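Local structure of actin-related protein 8 (Homo sapiens, 4FO0) at residues A[359-364]-A[509-514]. The protein binds ATP with weak ATPase activity, does not polymerise, and serves in the INO80 chromatin-remodelling complex, contributing to nucleosome binding. Residues are numbered along the deposited sequence; the frame is centred on the assembly and turned at random.
With ATP (adenosine-5'-triphosphate), chain C.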
loop_
_atom_site.group_PDB
_atom_site.type_symbol
_atom_site.label_atom_id
_atom_site.label_comp_id
_atom_site.label_asym_id
_atom_site.label_seq_id
_atom_site.Cartn_x
_atom_site.Cartn_y
_atom_site.Cartn_z
ATOM N N MET A 359 7.872 1.494 -14.109
ATOM C CA MET A 359 6.985 1.715 -15.244
ATOM C C MET A 359 6.081 0.532 -15.555
ATOM O O MET A 359 5.193 0.651 -16.387
ATOM C CB MET A 359 7.774 2.072 -16.491
ATOM C CG MET A 359 8.352 3.459 -16.452
ATOM S SD MET A 359 9.041 3.892 -18.044
ATOM C CE MET A 359 7.729 3.324 -19.126
ATOM N N ALA A 360 6.298 -0.609 -14.909
ATOM C CA ALA A 360 5.363 -1.708 -15.086
ATOM C C ALA A 360 4.013 -1.346 -14.468
ATOM O O ALA A 360 3.000 -1.963 -14.793
ATOM C CB ALA A 360 5.895 -2.979 -14.512
ATOM N N LEU A 361 3.995 -0.338 -13.593
ATOM C CA LEU A 361 2.728 0.193 -13.072
ATOM C C LEU A 361 1.857 0.747 -14.197
ATOM O O LEU A 361 0.640 0.802 -14.077
ATOM C CB LEU A 361 2.964 1.274 -12.016
ATOM C CG LEU A 361 3.524 0.743 -10.702
ATOM C CD1 LEU A 361 3.941 1.890 -9.820
ATOM C CD2 LEU A 361 2.491 -0.146 -9.995
ATOM N N PHE A 362 2.485 1.139 -15.300
ATOM C CA PHE A 362 1.748 1.652 -16.442
ATOM C C PHE A 362 1.554 0.600 -17.530
ATOM O O PHE A 362 0.697 0.752 -18.411
ATOM C CB PHE A 362 2.437 2.900 -16.972
ATOM C CG PHE A 362 2.594 3.970 -15.930
ATOM C CD1 PHE A 362 1.694 5.035 -15.861
ATOM C CD2 PHE A 362 3.622 3.889 -14.983
ATOM C CE1 PHE A 362 1.831 6.014 -14.880
ATOM C CE2 PHE A 362 3.765 4.868 -13.994
ATOM C CZ PHE A 362 2.873 5.931 -13.941
ATOM N N TYR A 363 2.346 -0.468 -17.444
ATOM C CA TYR A 363 2.222 -1.629 -18.329
ATOM C C TYR A 363 2.190 -2.930 -17.522
ATOM O O TYR A 363 3.072 -3.777 -17.646
ATOM C CB TYR A 363 3.355 -1.640 -19.364
ATOM C CG TYR A 363 3.349 -0.389 -20.189
ATOM C CD1 TYR A 363 2.574 -0.301 -21.339
ATOM C CD2 TYR A 363 4.079 0.730 -19.797
ATOM C CE1 TYR A 363 2.544 0.863 -22.081
ATOM C CE2 TYR A 363 4.055 1.892 -20.530
ATOM C CZ TYR A 363 3.281 1.957 -21.674
ATOM O OH TYR A 363 3.248 3.112 -22.426
ATOM N N PRO A 364 1.152 -3.088 -16.695
ATOM C CA PRO A 364 1.054 -4.178 -15.719
ATOM C C PRO A 364 1.026 -5.595 -16.312
ATOM O O PRO A 364 1.098 -6.563 -15.561
ATOM C CB PRO A 364 -0.250 -3.858 -14.976
ATOM C CG PRO A 364 -0.993 -2.959 -15.875
ATOM C CD PRO A 364 0.029 -2.146 -16.573
ATOM N N GLY A 509 2.248 4.696 -0.579
ATOM C CA GLY A 509 3.678 4.546 -0.745
ATOM C C GLY A 509 4.092 4.067 -2.118
ATOM O O GLY A 509 5.218 4.308 -2.556
ATOM N N GLY A 510 3.169 3.396 -2.798
ATOM C CA GLY A 510 3.483 2.643 -4.003
ATOM C C GLY A 510 4.114 3.450 -5.121
ATOM O O GLY A 510 4.860 2.909 -5.922
ATOM N N LEU A 511 3.812 4.741 -5.200
ATOM C CA LEU A 511 4.359 5.541 -6.292
ATOM C C LEU A 511 5.331 6.600 -5.778
ATOM O O LEU A 511 5.424 7.690 -6.325
ATOM C CB LEU A 511 3.243 6.161 -7.145
ATOM C CG LEU A 511 3.583 6.428 -8.614
ATOM C CD1 LEU A 511 3.592 5.136 -9.433
ATOM C CD2 LEU A 511 2.609 7.413 -9.203
ATOM N N MET A 512 6.084 6.255 -4.739
ATOM C CA MET A 512 7.016 7.202 -4.151
ATOM C C MET A 512 8.380 7.278 -4.845
ATOM O O MET A 512 9.397 7.536 -4.215
ATOM C CB MET A 512 7.132 6.974 -2.644
ATOM C CG MET A 512 6.045 7.724 -1.866
ATOM S SD MET A 512 6.046 7.474 -0.080
ATOM C CE MET A 512 7.766 7.736 0.343
ATOM N N PHE A 513 8.381 7.101 -6.158
ATOM C CA PHE A 513 9.609 7.177 -6.937
ATOM C C PHE A 513 9.983 8.590 -7.350
ATOM O O PHE A 513 9.132 9.437 -7.599
ATOM C CB PHE A 513 9.490 6.334 -8.188
ATOM C CG PHE A 513 9.065 4.946 -7.921
ATOM C CD1 PHE A 513 9.981 4.005 -7.503
ATOM C CD2 PHE A 513 7.743 4.574 -8.088
ATOM C CE1 PHE A 513 9.591 2.706 -7.257
ATOM C CE2 PHE A 513 7.348 3.281 -7.851
ATOM C CZ PHE A 513 8.275 2.339 -7.431
ATOM N N HIS A 514 11.281 8.818 -7.441
ATOM C CA HIS A 514 11.819 10.086 -7.882
ATOM C C HIS A 514 11.272 10.434 -9.278
ATOM O O HIS A 514 11.290 9.595 -10.194
ATOM C CB HIS A 514 13.348 9.986 -7.856
ATOM C CG HIS A 514 14.049 11.252 -8.221
ATOM N ND1 HIS A 514 14.715 11.412 -9.419
ATOM C CD2 HIS A 514 14.202 12.413 -7.544
ATOM C CE1 HIS A 514 15.243 12.622 -9.464
ATOM N NE2 HIS A 514 14.944 13.251 -8.341
HETATM P PG ATP C . -2.402 -1.450 0.327
HETATM O O1G ATP C . -2.816 -0.005 0.266
HETATM O O2G ATP C . -3.257 -2.328 1.207
HETATM O O3G ATP C . -2.070 -2.088 -1.005
HETATM P PB ATP C . -0.483 -0.424 2.253
HETATM O O1B ATP C . 0.235 -1.329 3.217
HETATM O O2B ATP C . -1.516 0.605 2.687
HETATM O O3B ATP C . -0.994 -1.407 1.088
HETATM P PA ATP C . 1.408 1.650 1.734
HETATM O O1A ATP C . 2.048 1.447 3.083
HETATM O O2A ATP C . 0.575 2.868 1.424
HETATM O O3A ATP C . 0.632 0.305 1.356
HETATM O "O5'" ATP C . 2.579 1.578 0.652
HETATM C "C5'" ATP C . 3.481 0.487 0.741
HETATM C "C4'" ATP C . 4.317 0.462 -0.514
HETATM O "O4'" ATP C . 4.990 1.709 -0.606
HETATM C "C3'" ATP C . 5.391 -0.613 -0.489
HETATM O "O3'" ATP C . 5.356 -1.356 -1.712
HETATM C "C2'" ATP C . 6.682 0.160 -0.384
HETATM O "O2'" ATP C . 7.768 -0.479 -1.039
HETATM C "C1'" ATP C . 6.300 1.438 -1.087
HETATM N N9 ATP C . 7.270 2.505 -0.802
HETATM C C8 ATP C . 7.503 3.068 0.392
HETATM N N7 ATP C . 8.471 4.010 0.294
HETATM C C5 ATP C . 8.862 4.054 -0.985
HETATM C C6 ATP C . 9.853 4.818 -1.758
HETATM N N6 ATP C . 10.616 5.753 -1.136
HETATM N N1 ATP C . 9.955 4.550 -3.086
HETATM C C2 ATP C . 9.196 3.620 -3.698
HETATM N N3 ATP C . 8.278 2.878 -3.043
HETATM C C4 ATP C . 8.071 3.051 -1.712
#
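L361 reaches across to the ATP-binding loop with one methyl: its CD1 lies 3.3 Å from CD1 of L511, and the two leucine side chains run past each other in opposite directions. L511 points its CA-CB bond toward 359-364, and with CG roughly anti to the backbone N (chi1 -152°) its CD1 meets that of L361. CD1 of L361 also lies 4.2 Å from CE2 of F513, oblique to the ring, and the carbonyl oxygen of G510 is near the same methyl. Leucine suits this place because its chain is long enough to carry a bare, apolar methyl to the meeting point of L511 and F513. No hydrogen bond joins the two segments, and all four touching residues are buried, which makes this the close-packed part of the contact. V283 of helix 280-293 touches both L361 and F513, adding a further apolar side chain beside them.

The more open side is that of M512, partly exposed, which packs against the nucleotide and not against 359-364, its CB 3.6 Å from C6 of the adenine.

On the ligand side the loop 509-514, which follows strand 503-507, begins with a type I turn from G509 to M512, closed by M512 N to G509 O (3.1 Å). G509 has no side chain, which lets the ribose lie close against its backbone, and G509 N donates to O2A of ATP at 3.2 Å. F513 turns one ring face to the adenine, with C2 above the plane near the rim, 3.7 Å from CE1. F513 is thus shared between base and leucine, so the apolar contact forms a second shell that probably helps position the phenyl ring against the adenine of this actin-fold nucleotide site.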